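Local atomic coordinates of triacylglycerol lipase (Clostridium botulinum, PDB entry 5AH1), a protein that hydrolyses synthetic polyesters as a zinc-binding esterase of the alpha/beta-hydrolase family and probably cleaves triacylglycerols. Residues 76-81 with 173-178; 267-272 with 285-290; 326-331 with 413-418. All coordinates share one frame; numbering follows the deposited sequence. Where two conformers were deposited one is given.

How the contacts relate
Contacts 1 and 3 are two strand pairings in the same seven-stranded parallel sheet, the core of the alpha/beta-hydrolase fold. Contact 1 joins strands 80-83 and 176-181; contact 3 joins strands 327-331 and 415-417. Strand 221-227 runs between the two pairs, and the contact centres are about 16 Å apart. Contact 2 lies off the sheet, in the chain between strands 221-227 and 327-331, where a loop settles on helix 284-292. Its centre is about 34 Å from that of contact 1 and 36 Å from that of contact 3. The three follow in series along the chain. Contacts 1 and 3 tie the sheet together on either side of strand 221-227; contact 2 organises the connection leading from it.

Contact 1: residues 76-81 with 173-178; sequences NNYPIV and ENKIHL
I80 and V81 pair in parallel with H177 and L178, two neighbouring strands of the central alpha/beta-hydrolase sheet, through nearly straight bonds from H177 N to P79 O (2.8 Å) and from V81 N to H177 O (2.9 Å). Just ahead of the pairing, the side chains of N76 and H177 meet tip to tip: H177 NE2 gives its hydrogen to N76 OD1 at 2.9 Å, with the amide and ring planes turned 52° apart. N76 CG stands between the backbone N and the carbonyl carbon (chi1 68°), which turns OD1 back to Y78 N as well as out to H177. Y78 N meets it on an in-plane lone pair, closing an Asx turn, so two N-H groups grip OD1. S223 OG on the next strand is hydrogen-bonded to H177 ND1, which leaves the buried imidazole held at both nitrogens. The Y78 ring, with H177 NE2 near its edge, is sandwiched: K175 CB lies over one face, 3.6 Å from the centroid of the Y78 ring, a CH-pi contact, and N76 CB covers the other nearer the rim. V81 CG2 touches I176 CD1 at 3.8 Å. Water 1 bridges Y78 OH (2.7 Å) to E173 O, donating to that carbonyl.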
loop_
_atom_site.group_PDB
_atom_site.type_symbol
_atom_site.label_atom_id
_atom_site.label_comp_id
_atom_site.label_asym_id
_atom_site.label_seq_id
_atom_site.Cartn_x
_atom_site.Cartn_y
_atom_site.Cartn_z
ATOM N N ASN A 76 -5.527 -11.687 21.579
ATOM C CA ASN A 76 -6.722 -11.603 20.760
ATOM C C ASN A 76 -6.736 -12.660 19.683
ATOM O O ASN A 76 -5.698 -13.257 19.367
ATOM C CB ASN A 76 -6.767 -10.222 20.101
ATOM C CG ASN A 76 -5.675 -10.044 19.074
ATOM O OD1 ASN A 76 -5.816 -10.473 17.937
ATOM N ND2 ASN A 76 -4.584 -9.399 19.459
ATOM N N ASN A 77 -7.912 -12.888 19.098
ATOM C CA ASN A 77 -8.075 -13.850 17.996
ATOM C C ASN A 77 -8.523 -13.175 16.697
ATOM O O ASN A 77 -9.113 -13.809 15.814
ATOM C CB ASN A 77 -9.059 -14.962 18.387
ATOM C CG ASN A 77 -10.415 -14.422 18.816
ATOM O OD1 ASN A 77 -10.680 -13.223 18.728
ATOM N ND2 ASN A 77 -11.289 -15.312 19.273
ATOM N N TYR A 78 -8.224 -11.886 16.567
ATOM C CA TYR A 78 -8.676 -11.116 15.420
ATOM C C TYR A 78 -7.929 -11.574 14.174
ATOM O O TYR A 78 -6.721 -11.797 14.207
ATOM C CB TYR A 78 -8.411 -9.640 15.653
ATOM C CG TYR A 78 -9.001 -9.077 16.924
ATOM C CD1 TYR A 78 -10.241 -9.479 17.395
ATOM C CD2 TYR A 78 -8.305 -8.122 17.654
ATOM C CE1 TYR A 78 -10.776 -8.938 18.542
ATOM C CE2 TYR A 78 -8.831 -7.566 18.805
ATOM C CZ TYR A 78 -10.054 -7.992 19.269
ATOM O OH TYR A 78 -10.569 -7.416 20.411
ATOM N N PRO A 79 -8.643 -11.661 13.039
ATOM C CA PRO A 79 -7.966 -12.022 11.788
ATOM C C PRO A 79 -7.198 -10.864 11.180
ATOM O O PRO A 79 -7.386 -9.703 11.553
ATOM C CB PRO A 79 -9.119 -12.402 10.863
ATOM C CG PRO A 79 -10.228 -11.559 11.335
ATOM C CD PRO A 79 -10.094 -11.528 12.836
ATOM N N ILE A 80 -6.339 -11.213 10.227
ATOM C CA ILE A 80 -5.584 -10.250 9.429
ATOM C C ILE A 80 -6.306 -10.033 8.103
ATOM O O ILE A 80 -6.815 -10.979 7.504
ATOM C CB ILE A 80 -4.141 -10.791 9.174
ATOM C CG1 ILE A 80 -3.335 -10.757 10.477
ATOM C CG2 ILE A 80 -3.436 -10.028 8.068
ATOM C CD1 ILE A 80 -2.088 -11.619 10.461
ATOM N N VAL A 81 -6.358 -8.782 7.657
ATOM C CA VAL A 81 -6.786 -8.442 6.312
ATOM C C VAL A 81 -5.621 -7.717 5.636
ATOM O O VAL A 81 -5.157 -6.675 6.103
ATOM C CB VAL A 81 -8.078 -7.573 6.310
ATOM C CG1 VAL A 81 -8.432 -7.112 4.903
ATOM C CG2 VAL A 81 -9.241 -8.348 6.921
ATOM N N GLU A 173 -16.743 -5.823 18.445
ATOM C CA GLU A 173 -16.325 -7.045 19.131
ATOM C C GLU A 173 -15.436 -7.913 18.232
ATOM O O GLU A 173 -14.435 -8.465 18.686
ATOM C CB GLU A 173 -17.545 -7.849 19.599
ATOM C CG GLU A 173 -18.377 -7.168 20.680
ATOM C CD GLU A 173 -19.123 -5.933 20.184
ATOM O OE1 GLU A 173 -19.686 -5.971 19.068
ATOM O OE2 GLU A 173 -19.143 -4.919 20.916
ATOM N N ASN A 174 -15.817 -8.039 16.963
ATOM C CA ASN A 174 -15.056 -8.819 15.985
ATOM C C ASN A 174 -14.122 -7.927 15.171
ATOM O O ASN A 174 -14.399 -7.602 14.000
ATOM C CB ASN A 174 -16.010 -9.557 15.051
ATOM C CG ASN A 174 -16.934 -10.490 15.790
ATOM O OD1 ASN A 174 -16.554 -11.108 16.788
ATOM N ND2 ASN A 174 -18.156 -10.610 15.302
ATOM N N LYS A 175 -13.025 -7.537 15.809
ATOM C CA LYS A 175 -12.071 -6.615 15.213
ATOM C C LYS A 175 -11.137 -7.332 14.248
ATOM O O LYS A 175 -11.107 -8.567 14.180
ATOM C CB LYS A 175 -11.237 -5.937 16.311
ATOM C CG LYS A 175 -12.017 -5.196 17.371
ATOM C CD LYS A 175 -11.039 -4.439 18.272
ATOM C CE LYS A 175 -11.665 -3.945 19.547
ATOM N NZ LYS A 175 -12.664 -2.909 19.310
ATOM N N ILE A 176 -10.382 -6.542 13.487
ATOM C CA ILE A 176 -9.365 -7.080 12.601
ATOM C C ILE A 176 -8.037 -6.346 12.757
ATOM O O ILE A 176 -7.979 -5.242 13.294
ATOM C CB ILE A 176 -9.809 -6.993 11.108
ATOM C CG1 ILE A 176 -9.931 -5.527 10.648
ATOM C CG2 ILE A 176 -11.113 -7.748 10.908
ATOM C CD1 ILE A 176 -10.231 -5.380 9.145
ATOM N N HIS A 177 -6.980 -6.977 12.261
ATOM C CA HIS A 177 -5.673 -6.368 12.084
ATOM C C HIS A 177 -5.545 -6.042 10.601
ATOM O O HIS A 177 -5.664 -6.943 9.774
ATOM C CB HIS A 177 -4.547 -7.327 12.427
ATOM C CG HIS A 177 -4.558 -7.808 13.837
ATOM N ND1 HIS A 177 -4.207 -7.002 14.898
ATOM C CD2 HIS A 177 -4.874 -9.017 14.361
ATOM C CE1 HIS A 177 -4.292 -7.705 16.014
ATOM N NE2 HIS A 177 -4.699 -8.926 15.719
ATOM N N LEU A 178 -5.294 -4.779 10.258
ATOM C CA LEU A 178 -5.068 -4.410 8.868
ATOM C C LEU A 178 -3.581 -4.322 8.601
ATOM O O LEU A 178 -2.841 -3.700 9.370
ATOM C CB LEU A 178 -5.709 -3.059 8.550
ATOM C CG LEU A 178 -7.225 -3.105 8.366
ATOM C CD1 LEU A 178 -7.808 -1.695 8.435
ATOM C CD2 LEU A 178 -7.591 -3.766 7.052
HETATM O O HOH W 1 -13.123 -7.936 20.954
#

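Contact 2: residues 267-272 with 285-290; sequences YDLKLD and RDYIER
Y287 OH, at the tip of a helix side chain, is gripped by two groups: L269 N donates to it at 2.9 Å with an N-H...O angle of 152°, and water 2 lies in the ring plane 2.6 Å from the same OH. The water in turn accepts from L271 N, so one phenol oxygen ties two peptide nitrogens of the loop, one directly and one through solvent. Y287 can reach this far because its CG stands anti to the backbone N (chi1 162°), carrying the ring off helix 284-292 toward the loop. There it slides past L269, running the other way, and Y287 OH comes 3.3 Å from L269 CB.

The loop is braced from within. D268 OD1 accepts K270 N at 2.8 Å from above the carboxylate plane, an Asx turn that holds L269 at its corner, and K270 NZ folds back onto D268 O. Salt bridges outside the contact secure both charged ends, D268 OD2 with R161 and K270 NZ with E93. The apolar part centres on the end of I288. I288 CD1 meets L269 CD1 at 3.8 Å, the two side chains crossing at about a right angle, and touches Y267 CE2 at 3.9 Å as the tyrosine approaches tip to tip. F250 of helix 242-257 packs on all three residues, and Y267 OH is hydrogen-bonded to L262 O.

The arrangement is an Asx turn pinned to a helix by a buried tyrosine hydroxyl; it belongs to the long segment between strands 221-227 and 327-331, a connection in which alpha/beta hydrolases commonly carry cap or lid elements.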
loop_
_atom_site.group_PDB
_atom_site.type_symbol
_atom_site.label_atom_id
_atom_site.label_comp_id
_atom_site.label_asym_id
_atom_site.label_seq_id
_atom_site.Cartn_x
_atom_site.Cartn_y
_atom_site.Cartn_z
ATOM N N TYR A 267 -6.009 -8.614 -15.842
ATOM C CA TYR A 267 -6.106 -7.621 -14.775
ATOM C C TYR A 267 -7.061 -6.500 -15.181
ATOM O O TYR A 267 -7.284 -6.254 -16.356
ATOM C CB TYR A 267 -4.725 -7.066 -14.388
ATOM C CG TYR A 267 -3.981 -6.403 -15.509
ATOM C CD1 TYR A 267 -3.227 -7.153 -16.405
ATOM C CD2 TYR A 267 -4.048 -5.035 -15.696
ATOM C CE1 TYR A 267 -2.548 -6.556 -17.443
ATOM C CE2 TYR A 267 -3.375 -4.429 -16.723
ATOM C CZ TYR A 267 -2.635 -5.187 -17.605
ATOM O OH TYR A 267 -1.982 -4.544 -18.627
ATOM N N ASP A 268 -7.619 -5.839 -14.177
ATOM C CA ASP A 268 -8.677 -4.842 -14.331
ATOM C C ASP A 268 -8.228 -3.638 -13.510
ATOM O O ASP A 268 -7.835 -3.787 -12.354
ATOM C CB ASP A 268 -9.973 -5.473 -13.792
ATOM C CG ASP A 268 -11.190 -4.543 -13.797
ATOM O OD1 ASP A 268 -11.094 -3.333 -14.100
ATOM O OD2 ASP A 268 -12.288 -5.068 -13.476
ATOM N N LEU A 269 -8.225 -2.456 -14.113
ATOM C CA LEU A 269 -7.797 -1.235 -13.412
ATOM C C LEU A 269 -8.890 -0.640 -12.525
ATOM O O LEU A 269 -8.619 0.259 -11.734
ATOM C CB LEU A 269 -7.294 -0.182 -14.388
ATOM C CG LEU A 269 -6.111 -0.630 -15.242
ATOM C CD1 LEU A 269 -5.811 0.407 -16.309
ATOM C CD2 LEU A 269 -4.881 -0.905 -14.387
ATOM N N LYS A 270 -10.112 -1.151 -12.641
ATOM C CA LYS A 270 -11.188 -0.857 -11.689
ATOM C C LYS A 270 -11.518 0.632 -11.587
ATOM O O LYS A 270 -11.870 1.126 -10.518
ATOM C CB LYS A 270 -10.858 -1.451 -10.310
ATOM C CG LYS A 270 -10.369 -2.894 -10.396
ATOM C CD LYS A 270 -10.208 -3.601 -9.039
ATOM C CE LYS A 270 -9.727 -5.027 -9.232
ATOM N NZ LYS A 270 -8.362 -5.120 -9.778
ATOM N N LEU A 271 -11.492 1.323 -12.727
ATOM C CA LEU A 271 -11.819 2.747 -12.790
ATOM C C LEU A 271 -13.281 2.972 -13.205
ATOM O O LEU A 271 -13.599 3.959 -13.861
ATOM C CB LEU A 271 -10.834 3.460 -13.731
ATOM C CG LEU A 271 -9.411 3.526 -13.150
ATOM C CD1 LEU A 271 -8.411 3.871 -14.230
ATOM C CD2 LEU A 271 -9.309 4.504 -11.988
ATOM N N ASP A 272 -14.150 2.062 -12.785
ATOM C CA ASP A 272 -15.581 2.121 -13.061
ATOM C C ASP A 272 -16.181 3.488 -12.730
ATOM O O ASP A 272 -17.033 3.995 -13.463
ATOM C CB ASP A 272 -16.343 1.073 -12.237
ATOM C CG ASP A 272 -15.850 -0.346 -12.443
ATOM O OD1 ASP A 272 -14.632 -0.572 -12.574
ATOM O OD2 ASP A 272 -16.713 -1.247 -12.439
ATOM N N ARG A 285 -5.144 -4.263 -24.857
ATOM C CA ARG A 285 -4.205 -3.239 -25.299
ATOM C C ARG A 285 -4.903 -1.905 -25.557
ATOM O O ARG A 285 -4.386 -0.853 -25.194
ATOM C CB ARG A 285 -3.463 -3.696 -26.553
ATOM C CG ARG A 285 -2.492 -2.660 -27.106
ATOM C CD ARG A 285 -3.140 -1.828 -28.210
ATOM N NE ARG A 285 -2.375 -0.625 -28.519
ATOM C CZ ARG A 285 -1.372 -0.568 -29.388
ATOM N NH1 ARG A 285 -0.986 -1.656 -30.050
ATOM N NH2 ARG A 285 -0.748 0.583 -29.593
ATOM N N ASP A 286 -6.062 -1.934 -26.210
ATOM C CA ASP A 286 -6.768 -0.696 -26.505
ATOM C C ASP A 286 -7.286 -0.043 -25.221
ATOM O O ASP A 286 -7.258 1.182 -25.074
ATOM C CB ASP A 286 -7.895 -0.951 -27.503
ATOM C CG ASP A 286 -7.388 -1.115 -28.931
ATOM O OD1 ASP A 286 -6.199 -0.829 -29.198
ATOM O OD2 ASP A 286 -8.191 -1.498 -29.802
ATOM N N TYR A 287 -7.698 -0.873 -24.271
ATOM C CA TYR A 287 -8.184 -0.404 -22.972
ATOM C C TYR A 287 -7.067 0.287 -22.199
ATOM O O TYR A 287 -7.260 1.385 -21.680
ATOM C CB TYR A 287 -8.734 -1.620 -22.231
ATOM C CG TYR A 287 -8.917 -1.530 -20.729
ATOM C CD1 TYR A 287 -9.746 -0.582 -20.139
ATOM C CD2 TYR A 287 -8.309 -2.455 -19.895
ATOM C CE1 TYR A 287 -9.923 -0.537 -18.746
ATOM C CE2 TYR A 287 -8.486 -2.428 -18.516
ATOM C CZ TYR A 287 -9.291 -1.470 -17.937
ATOM O OH TYR A 287 -9.465 -1.456 -16.565
ATOM N N ILE A 288 -5.891 -0.332 -22.162
ATOM C CA ILE A 288 -4.747 0.271 -21.483
ATOM C C ILE A 288 -4.332 1.602 -22.121
ATOM O O ILE A 288 -4.069 2.584 -21.418
ATOM C CB ILE A 288 -3.544 -0.716 -21.433
ATOM C CG1 ILE A 288 -3.877 -1.941 -20.566
ATOM C CG2 ILE A 288 -2.287 -0.017 -20.925
ATOM C CD1 ILE A 288 -4.447 -1.665 -19.199
ATOM N N GLU A 289 -4.274 1.642 -23.446
ATOM C CA GLU A 289 -3.907 2.874 -24.130
ATOM C C GLU A 289 -4.922 3.976 -23.823
ATOM O O GLU A 289 -4.557 5.138 -23.604
ATOM C CB GLU A 289 -3.810 2.624 -25.638
ATOM C CG GLU A 289 -3.277 3.803 -26.430
ATOM C CD GLU A 289 -2.780 3.402 -27.806
ATOM O OE1 GLU A 289 -3.135 2.299 -28.279
ATOM O OE2 GLU A 289 -2.026 4.196 -28.414
ATOM N N ARG A 290 -6.199 3.613 -23.818
ATOM C CA ARG A 290 -7.253 4.576 -23.553
ATOM C C ARG A 290 -7.157 5.129 -22.126
ATOM O O ARG A 290 -7.271 6.341 -21.919
ATOM C CB ARG A 290 -8.617 3.943 -23.831
ATOM C CG ARG A 290 -9.766 4.914 -23.795
ATOM C CD ARG A 290 -11.020 4.292 -24.386
ATOM N NE ARG A 290 -11.384 3.029 -23.758
ATOM C CZ ARG A 290 -12.112 2.914 -22.645
ATOM N NH1 ARG A 290 -12.564 3.988 -22.003
ATOM N NH2 ARG A 290 -12.392 1.707 -22.169
HETATM O O HOH W 2 -11.244 0.151 -15.499
#

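Contact 3: residues 326-331 with 413-418; sequences VYYFSW and GQWNAM
Y328, F329 and S330 pair in parallel with W415, N416 and A417, the strand axes 4.5 Å apart at their closest and inclined at 30°. N416 N donates to Y328 O, S330 N to N416 O and M418 N to S330 O, while G413 N, at a residue with positive phi, closes the start of the pairing on V326 O.

N416 adds a side-chain bond to this pattern: its ND2 reaches Y328 O at 2.9 Å, nearly straight and in its own amide plane. The backbone N of N416 comes to that oxygen from the opposite face of the carbonyl plane, so the carbonyl is held by two donors of one residue. K411 O is a further partner of ND2.

On the face shared by Y328, S330 and A417, Y328 CB sits over the face of the W415 indole, 3.7 Å from the centroid of its six-membered ring, a CH-pi contact, and Y328 CD2 touches W415 CZ2 at 3.6 Å. The two rings are inclined at 46°. W415 NE1 is hydrogen-bonded to D401 OD2, and S330 OG to D393 O.

On the opposite face of the sheet, where F329 and N416 lie, F329 CD1 packs on N416 CB at 3.7 Å. M418 CB sits over the W331 six-membered ring, 3.4 Å from its centroid, and the fold at chi2 (-61°) brings M418 SD to the edge of the F329 ring, 3.9 Å from CD1, a Met-aromatic contact.

The pair lies in the later half of the alpha/beta-hydrolase sheet, where the loops following such strands usually carry the acid and histidine of a catalytic triad.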
loop_
_atom_site.group_PDB
_atom_site.type_symbol
_atom_site.label_atom_id
_atom_site.label_comp_id
_atom_site.label_asym_id
_atom_site.label_seq_id
_atom_site.Cartn_x
_atom_site.Cartn_y
_atom_site.Cartn_z
ATOM N N VAL A 326 -6.151 2.322 18.705
ATOM C CA VAL A 326 -5.607 1.441 17.689
ATOM C C VAL A 326 -4.083 1.409 17.813
ATOM O O VAL A 326 -3.444 2.452 18.027
ATOM C CB VAL A 326 -6.022 1.964 16.271
ATOM C CG1 VAL A 326 -5.427 1.108 15.157
ATOM C CG2 VAL A 326 -7.536 2.042 16.145
ATOM N N TYR A 327 -3.503 0.223 17.652
ATOM C CA TYR A 327 -2.050 0.091 17.585
ATOM C C TYR A 327 -1.571 0.356 16.163
ATOM O O TYR A 327 -2.133 -0.186 15.228
ATOM C CB TYR A 327 -1.620 -1.326 17.998
ATOM C CG TYR A 327 -1.869 -1.678 19.438
ATOM C CD1 TYR A 327 -0.958 -1.344 20.415
ATOM C CD2 TYR A 327 -3.015 -2.371 19.812
ATOM C CE1 TYR A 327 -1.182 -1.699 21.740
ATOM C CE2 TYR A 327 -3.256 -2.705 21.114
ATOM C CZ TYR A 327 -2.344 -2.366 22.072
ATOM O OH TYR A 327 -2.586 -2.716 23.379
ATOM N N TYR A 328 -0.511 1.136 16.015
ATOM C CA TYR A 328 0.063 1.421 14.702
ATOM C C TYR A 328 1.508 0.951 14.665
ATOM O O TYR A 328 2.297 1.238 15.564
ATOM C CB TYR A 328 -0.022 2.925 14.358
ATOM C CG TYR A 328 -1.436 3.411 14.161
ATOM C CD1 TYR A 328 -2.221 3.789 15.228
ATOM C CD2 TYR A 328 -1.975 3.540 12.887
ATOM C CE1 TYR A 328 -3.529 4.209 15.056
ATOM C CE2 TYR A 328 -3.268 3.963 12.708
ATOM C CZ TYR A 328 -4.035 4.331 13.783
ATOM O OH TYR A 328 -5.337 4.747 13.661
ATOM N N PHE A 329 1.827 0.196 13.623
ATOM C CA PHE A 329 3.175 -0.295 13.370
ATOM C C PHE A 329 3.606 0.141 12.005
ATOM O O PHE A 329 2.840 0.037 11.068
ATOM C CB PHE A 329 3.207 -1.830 13.452
ATOM C CG PHE A 329 2.804 -2.348 14.794
ATOM C CD1 PHE A 329 3.736 -2.449 15.828
ATOM C CD2 PHE A 329 1.488 -2.693 15.046
ATOM C CE1 PHE A 329 3.367 -2.901 17.072
ATOM C CE2 PHE A 329 1.114 -3.134 16.287
ATOM C CZ PHE A 329 2.044 -3.232 17.307
ATOM N N SER A 330 4.858 0.537 11.885
ATOM C CA SER A 330 5.424 0.862 10.578
ATOM C C SER A 330 6.723 0.116 10.345
ATOM O O SER A 330 7.574 0.007 11.241
ATOM C CB SER A 330 5.680 2.357 10.453
ATOM O OG SER A 330 6.523 2.773 11.508
ATOM N N TRP A 331 6.849 -0.399 9.126
ATOM C CA TRP A 331 8.022 -1.103 8.639
ATOM C C TRP A 331 8.586 -0.367 7.432
ATOM O O TRP A 331 7.844 -0.017 6.502
ATOM C CB TRP A 331 7.638 -2.526 8.256
ATOM C CG TRP A 331 7.139 -3.320 9.415
ATOM C CD1 TRP A 331 5.855 -3.420 9.849
ATOM C CD2 TRP A 331 7.934 -4.102 10.317
ATOM N NE1 TRP A 331 5.798 -4.226 10.961
ATOM C CE2 TRP A 331 7.060 -4.666 11.266
ATOM C CE3 TRP A 331 9.304 -4.379 10.410
ATOM C CZ2 TRP A 331 7.507 -5.502 12.294
ATOM C CZ3 TRP A 331 9.746 -5.195 11.420
ATOM C CH2 TRP A 331 8.852 -5.762 12.349
ATOM N N GLY A 413 -2.193 3.840 20.089
ATOM C CA GLY A 413 -2.520 5.210 19.726
ATOM C C GLY A 413 -1.407 6.019 19.095
ATOM O O GLY A 413 -1.545 7.227 18.916
ATOM N N GLN A 414 -0.311 5.361 18.732
ATOM C CA GLN A 414 0.824 6.034 18.133
ATOM C C GLN A 414 1.594 5.027 17.281
ATOM O O GLN A 414 1.315 3.827 17.324
ATOM C CB GLN A 414 1.701 6.655 19.215
ATOM C CG GLN A 414 2.314 5.680 20.189
ATOM C CD GLN A 414 3.074 6.433 21.249
ATOM O OE1 GLN A 414 2.504 7.228 21.985
ATOM N NE2 GLN A 414 4.371 6.236 21.294
ATOM N N TRP A 415 2.560 5.509 16.517
ATOM C CA TRP A 415 3.359 4.666 15.635
ATOM C C TRP A 415 4.536 4.026 16.361
ATOM O O TRP A 415 5.380 4.716 16.923
ATOM C CB TRP A 415 3.872 5.495 14.449
ATOM C CG TRP A 415 2.749 5.933 13.587
ATOM C CD1 TRP A 415 1.994 7.059 13.726
ATOM C CD2 TRP A 415 2.179 5.192 12.513
ATOM N NE1 TRP A 415 0.992 7.078 12.790
ATOM C CE2 TRP A 415 1.099 5.952 12.012
ATOM C CE3 TRP A 415 2.509 3.990 11.882
ATOM C CZ2 TRP A 415 0.320 5.509 10.951
ATOM C CZ3 TRP A 415 1.742 3.547 10.836
ATOM C CH2 TRP A 415 0.664 4.311 10.362
ATOM N N ASN A 416 4.576 2.707 16.285
ATOM C CA ASN A 416 5.671 1.884 16.785
ATOM C C ASN A 416 6.500 1.611 15.526
ATOM O O ASN A 416 6.147 0.760 14.706
ATOM C CB ASN A 416 5.158 0.587 17.401
ATOM C CG ASN A 416 4.294 0.817 18.622
ATOM O OD1 ASN A 416 4.757 0.671 19.752
ATOM N ND2 ASN A 416 3.030 1.122 18.419
ATOM N N ALA A 417 7.568 2.391 15.351
ATOM C CA ALA A 417 8.421 2.305 14.167
ATOM C C ALA A 417 9.418 1.162 14.359
ATOM O O ALA A 417 10.310 1.225 15.204
ATOM C CB ALA A 417 9.124 3.638 13.902
ATOM N N MET A 418 9.218 0.095 13.591
ATOM C CA MET A 418 9.893 -1.170 13.848
ATOM C C MET A 418 11.286 -1.198 13.200
ATOM O O MET A 418 11.616 -0.344 12.374
ATOM C CB MET A 418 8.990 -2.327 13.381
ATOM C CG MET A 418 7.609 -2.281 14.022
ATOM S SD MET A 418 7.651 -2.420 15.832
ATOM C CE MET A 418 8.138 -4.132 16.043
#